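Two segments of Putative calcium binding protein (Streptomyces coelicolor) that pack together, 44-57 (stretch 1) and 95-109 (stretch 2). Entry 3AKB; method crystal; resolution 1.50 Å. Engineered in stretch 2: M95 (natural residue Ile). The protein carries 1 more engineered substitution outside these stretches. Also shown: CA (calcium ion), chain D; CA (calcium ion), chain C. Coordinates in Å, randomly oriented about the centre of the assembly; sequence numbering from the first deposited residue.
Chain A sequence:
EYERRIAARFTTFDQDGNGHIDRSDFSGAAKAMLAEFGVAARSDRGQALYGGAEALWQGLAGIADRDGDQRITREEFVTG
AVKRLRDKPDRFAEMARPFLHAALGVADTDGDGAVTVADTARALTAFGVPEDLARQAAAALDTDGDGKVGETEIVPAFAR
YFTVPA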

# COMPACT_ATOMS: atom_id res chain seq x y z
N ASP A 44 -18.91 -6.03 4.83
CA ASP A 44 -18.26 -5.18 5.82
C ASP A 44 -16.77 -5.00 5.51
O ASP A 44 -16.25 -3.88 5.54
CB ASP A 44 -18.41 -5.77 7.22
CG ASP A 44 -19.81 -5.77 7.69
OD1 ASP A 44 -20.50 -4.74 7.59
OD2 ASP A 44 -20.23 -6.81 8.22
N ARG A 45 -16.09 -6.11 5.21
CA ARG A 45 -14.63 -6.01 4.96
C ARG A 45 -14.33 -5.26 3.68
O ARG A 45 -13.31 -4.56 3.58
CB ARG A 45 -14.01 -7.41 4.91
CG ARG A 45 -13.77 -8.03 6.31
CD ARG A 45 -13.02 -9.35 6.20
NE ARG A 45 -13.86 -10.37 5.58
CZ ARG A 45 -13.41 -11.44 4.91
NH1 ARG A 45 -12.10 -11.69 4.76
NH2 ARG A 45 -14.28 -12.28 4.39
N GLY A 46 -15.20 -5.41 2.68
CA GLY A 46 -15.03 -4.69 1.39
C GLY A 46 -15.17 -3.19 1.59
O GLY A 46 -14.33 -2.39 1.14
N GLN A 47 -16.21 -2.80 2.32
CA GLN A 47 -16.42 -1.38 2.61
C GLN A 47 -15.27 -0.80 3.42
O GLN A 47 -14.84 0.35 3.17
CB GLN A 47 -17.78 -1.15 3.29
CG GLN A 47 -18.95 -1.41 2.37
CD GLN A 47 -18.92 -0.50 1.18
OE1 GLN A 47 -18.63 -0.93 0.06
NE2 GLN A 47 -19.14 0.78 1.42
N ALA A 48 -14.73 -1.58 4.37
CA ALA A 48 -13.62 -1.09 5.18
C ALA A 48 -12.37 -0.93 4.32
O ALA A 48 -11.60 -0.01 4.56
CB ALA A 48 -13.35 -2.01 6.37
N LEU A 49 -12.16 -1.81 3.33
CA LEU A 49 -10.99 -1.67 2.46
C LEU A 49 -11.07 -0.43 1.57
O LEU A 49 -10.11 0.32 1.46
CB LEU A 49 -10.73 -2.93 1.63
CG LEU A 49 -9.36 -2.92 0.95
CD1 LEU A 49 -8.27 -3.14 2.00
CD2 LEU A 49 -9.31 -3.99 -0.11
N TYR A 50 -12.23 -0.21 0.95
CA TYR A 50 -12.40 1.02 0.15
C TYR A 50 -12.25 2.25 1.01
O TYR A 50 -11.60 3.21 0.60
CB TYR A 50 -13.75 1.01 -0.56
CG TYR A 50 -13.75 0.22 -1.84
CD1 TYR A 50 -13.04 0.68 -2.95
CD2 TYR A 50 -14.45 -0.99 -1.95
CE1 TYR A 50 -13.03 -0.03 -4.15
CE2 TYR A 50 -14.45 -1.71 -3.15
CZ TYR A 50 -13.74 -1.22 -4.26
OH TYR A 50 -13.72 -1.89 -5.46
N GLY A 51 -12.84 2.26 2.20
CA GLY A 51 -12.70 3.40 3.10
C GLY A 51 -11.25 3.68 3.45
O GLY A 51 -10.79 4.83 3.45
N GLY A 52 -10.51 2.62 3.76
CA GLY A 52 -9.10 2.80 4.11
C GLY A 52 -8.27 3.28 2.94
O GLY A 52 -7.38 4.11 3.09
N ALA A 53 -8.58 2.76 1.74
CA ALA A 53 -7.86 3.15 0.54
C ALA A 53 -8.11 4.62 0.24
O ALA A 53 -7.17 5.34 -0.13
CB ALA A 53 -8.29 2.30 -0.64
N GLU A 54 -9.35 5.07 0.42
CA GLU A 54 -9.67 6.50 0.19
C GLU A 54 -8.91 7.39 1.18
O GLU A 54 -8.41 8.48 0.81
CB GLU A 54 -11.18 6.75 0.25
CG GLU A 54 -11.61 8.14 -0.27
CD GLU A 54 -11.51 9.26 0.76
OE1 GLU A 54 -11.32 8.98 1.95
OE2 GLU A 54 -11.62 10.45 0.35
N ALA A 55 -8.84 6.95 2.43
CA ALA A 55 -8.13 7.72 3.45
C ALA A 55 -6.63 7.81 3.13
O ALA A 55 -6.01 8.85 3.36
CB ALA A 55 -8.36 7.09 4.82
N LEU A 56 -6.07 6.74 2.59
CA LEU A 56 -4.65 6.76 2.23
C LEU A 56 -4.43 7.72 1.06
O LEU A 56 -3.46 8.46 1.06
CB LEU A 56 -4.14 5.36 1.91
CG LEU A 56 -2.66 5.18 1.54
CD1 LEU A 56 -1.74 5.94 2.48
CD2 LEU A 56 -2.33 3.70 1.56
N TRP A 57 -5.31 7.67 0.06
CA TRP A 57 -5.27 8.64 -1.00
C TRP A 57 -5.26 10.07 -0.46
O TRP A 57 -4.43 10.87 -0.88
CB TRP A 57 -6.47 8.42 -1.95
CG TRP A 57 -6.81 9.67 -2.70
CD1 TRP A 57 -7.93 10.44 -2.55
CD2 TRP A 57 -6.01 10.32 -3.71
NE1 TRP A 57 -7.90 11.52 -3.42
CE2 TRP A 57 -6.72 11.47 -4.13
CE3 TRP A 57 -4.76 10.03 -4.31
CZ2 TRP A 57 -6.24 12.33 -5.13
CZ3 TRP A 57 -4.27 10.91 -5.29
CH2 TRP A 57 -5.01 12.04 -5.70
N MET A 95 -1.40 7.24 8.52
CA MET A 95 -2.51 7.57 7.59
C MET A 95 -2.91 6.32 6.78
O MET A 95 -4.07 6.20 6.36
CB MET A 95 -2.14 8.73 6.67
CG MET A 95 -1.88 10.03 7.42
SD MET A 95 -3.40 10.93 7.84
CE MET A 95 -3.95 11.70 6.32
N ALA A 96 -1.96 5.40 6.62
CA ALA A 96 -2.21 4.11 5.94
C ALA A 96 -2.76 3.00 6.83
O ALA A 96 -3.17 1.94 6.31
CB ALA A 96 -0.96 3.60 5.26
N ARG A 97 -2.73 3.20 8.14
CA ARG A 97 -3.09 2.12 9.04
C ARG A 97 -4.53 1.60 8.79
O ARG A 97 -4.73 0.40 8.79
CB ARG A 97 -2.93 2.54 10.51
CG ARG A 97 -3.01 1.35 11.44
CD ARG A 97 -2.88 1.74 12.91
NE ARG A 97 -1.48 2.03 13.24
CZ ARG A 97 -0.59 1.14 13.63
NH1 ARG A 97 -0.89 -0.14 13.72
NH2 ARG A 97 0.63 1.54 13.94
N PRO A 98 -5.53 2.49 8.57
CA PRO A 98 -6.87 1.91 8.28
C PRO A 98 -6.89 1.01 7.05
O PRO A 98 -7.50 -0.08 7.09
CB PRO A 98 -7.74 3.16 8.08
CG PRO A 98 -7.01 4.19 8.97
CD PRO A 98 -5.57 3.95 8.70
N PHE A 99 -6.19 1.43 5.99
CA PHE A 99 -6.07 0.57 4.81
C PHE A 99 -5.38 -0.75 5.14
O PHE A 99 -5.84 -1.83 4.78
CB PHE A 99 -5.29 1.28 3.69
CG PHE A 99 -5.04 0.40 2.48
CD1 PHE A 99 -6.09 0.09 1.61
CD2 PHE A 99 -3.77 -0.10 2.22
CE1 PHE A 99 -5.86 -0.72 0.49
CE2 PHE A 99 -3.54 -0.91 1.09
CZ PHE A 99 -4.58 -1.21 0.23
N LEU A 100 -4.24 -0.66 5.83
CA LEU A 100 -3.48 -1.88 6.14
C LEU A 100 -4.23 -2.82 7.08
O LEU A 100 -4.22 -4.04 6.91
CB LEU A 100 -2.09 -1.50 6.68
CG LEU A 100 -1.19 -0.72 5.71
CD1 LEU A 100 0.04 -0.19 6.45
CD2 LEU A 100 -0.77 -1.56 4.52
N HIS A 101 -4.95 -2.25 8.05
CA HIS A 101 -5.78 -3.06 8.93
C HIS A 101 -6.87 -3.79 8.16
O HIS A 101 -7.13 -4.99 8.35
CB HIS A 101 -6.40 -2.17 10.00
CG HIS A 101 -7.11 -2.93 11.08
ND1 HIS A 101 -8.48 -3.15 11.10
CD2 HIS A 101 -6.62 -3.52 12.19
CE1 HIS A 101 -8.78 -3.85 12.18
NE2 HIS A 101 -7.68 -4.08 12.86
N ALA A 102 -7.53 -3.04 7.27
CA ALA A 102 -8.59 -3.61 6.43
C ALA A 102 -8.08 -4.68 5.47
O ALA A 102 -8.77 -5.68 5.21
CB ALA A 102 -9.31 -2.49 5.67
N ALA A 103 -6.86 -4.48 4.96
CA ALA A 103 -6.23 -5.42 4.05
C ALA A 103 -5.93 -6.71 4.79
O ALA A 103 -6.15 -7.80 4.26
CB ALA A 103 -4.94 -4.80 3.48
N LEU A 104 -5.45 -6.61 6.03
CA LEU A 104 -5.25 -7.84 6.81
C LEU A 104 -6.56 -8.61 6.99
O LEU A 104 -6.58 -9.84 6.95
CB LEU A 104 -4.64 -7.53 8.19
CG LEU A 104 -3.16 -7.14 8.08
CD1 LEU A 104 -2.66 -6.49 9.32
CD2 LEU A 104 -2.24 -8.36 7.79
N GLY A 105 -7.65 -7.88 7.21
CA GLY A 105 -8.96 -8.55 7.38
C GLY A 105 -9.36 -9.29 6.12
O GLY A 105 -9.89 -10.41 6.18
N VAL A 106 -9.12 -8.66 4.97
CA VAL A 106 -9.44 -9.31 3.70
C VAL A 106 -8.62 -10.57 3.45
O VAL A 106 -9.16 -11.57 2.91
CB VAL A 106 -9.27 -8.30 2.52
CG1 VAL A 106 -9.37 -8.98 1.18
CG2 VAL A 106 -10.32 -7.22 2.63
N ALA A 107 -7.34 -10.52 3.82
CA ALA A 107 -6.41 -11.61 3.56
C ALA A 107 -6.45 -12.73 4.62
O ALA A 107 -5.76 -13.75 4.48
CB ALA A 107 -4.98 -11.07 3.39
N ASP A 108 -7.23 -12.53 5.68
CA ASP A 108 -7.45 -13.55 6.71
C ASP A 108 -8.58 -14.47 6.25
O ASP A 108 -9.75 -14.15 6.41
CB ASP A 108 -7.80 -12.87 8.04
CG ASP A 108 -8.23 -13.85 9.10
OD1 ASP A 108 -8.01 -15.07 8.92
OD2 ASP A 108 -8.73 -13.38 10.16
N THR A 109 -8.22 -15.60 5.66
CA THR A 109 -9.20 -16.43 4.96
C THR A 109 -9.97 -17.38 5.88
O THR A 109 -11.04 -17.86 5.51
CB THR A 109 -8.56 -17.22 3.82
OG1 THR A 109 -7.63 -18.18 4.36
CG2 THR A 109 -7.86 -16.29 2.85
CA CA D . -19.39 2.44 0.25
CA CA C . -6.20 -16.47 9.24
O HOH W 1 -11.44 -5.29 5.64
O HOH W 2 -10.57 -13.81 3.09
O HOH W 3 -5.60 4.21 5.35
O HOH W 4 -6.04 -17.06 7.00
O HOH W 5 -4.57 -18.13 9.50

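This is a close, nearly antiparallel packing of two helices, apolar along most of its length, fastened at one end by an arginine-to-carbonyl hydrogen bond and bridged by ordered water. The axes of helix 44-57 and helix 95-107 approach to 7.3 Å, with 155° between their N-to-C directions, and the two stretches together bury 673 Å².

The tightest point lies at G52, whose CA is 3.8 Å from F99 CA. An ideal CB built on G52 would point toward the partner helix and fall 2.6 Å from F99 CA and 2.9 Å from P98 C, both clashes, so the backbones can come this near because G52 has no side chain. The spacing opens on both sides of this point: the CA atoms of L49 and A102 are 5.0 Å apart, those of L56 and A96 5.2 Å, and those of R45 and V106 6.3 Å.

Two reciprocal knobs fill the interface. F99 (chi1 t) sits among L49, G52, A53 and L56; its CD1 is 3.8 Å from A53 CB, its CE1 3.7 Å from L49 CD1, and its CD2 4.1 Å from L56 CD2. These neighbours approach the ring obliquely. L49 (chi1 t, chi2 p) in turn sits among F99, A102, A103 and V106. Its CA-to-CB bond points sideways, yet the end of the side chain comes nearer the other helix, placing CD1 3.9 Å from A102 CB and 4.0 Å from A103 CB. The small side chain of A102 points toward stretch 1, and its CB lies 3.6 Å from A48 O and 3.7 Å from L49 CA, so it packs directly against backbone.

The direct hydrogen bond between the stretches runs from R45 NH1 to G105 O, at 2.9 Å with an N-H...O angle of 160°; the acceptor lies at the guanidinium edge, near its plane, where the N-H groups point. R45 NH1 is also 3.5 Å from V106 O, but the angle there is poor. Water 2 links this pair instead, accepting from R45 NH1 (3.1 Å to the water O) and donating to V106 O (2.7 Å from the water O).

Two further waters join backbone atoms across the contact. Water 1 donates to R45 O and A102 O, its O lying 2.9 and 2.7 Å from them. Water 3 donates to G52 O and M95 O and accepts from F99 N, whose helical bond to the preceding turn is missing at the kink; M95 is an engineered residue.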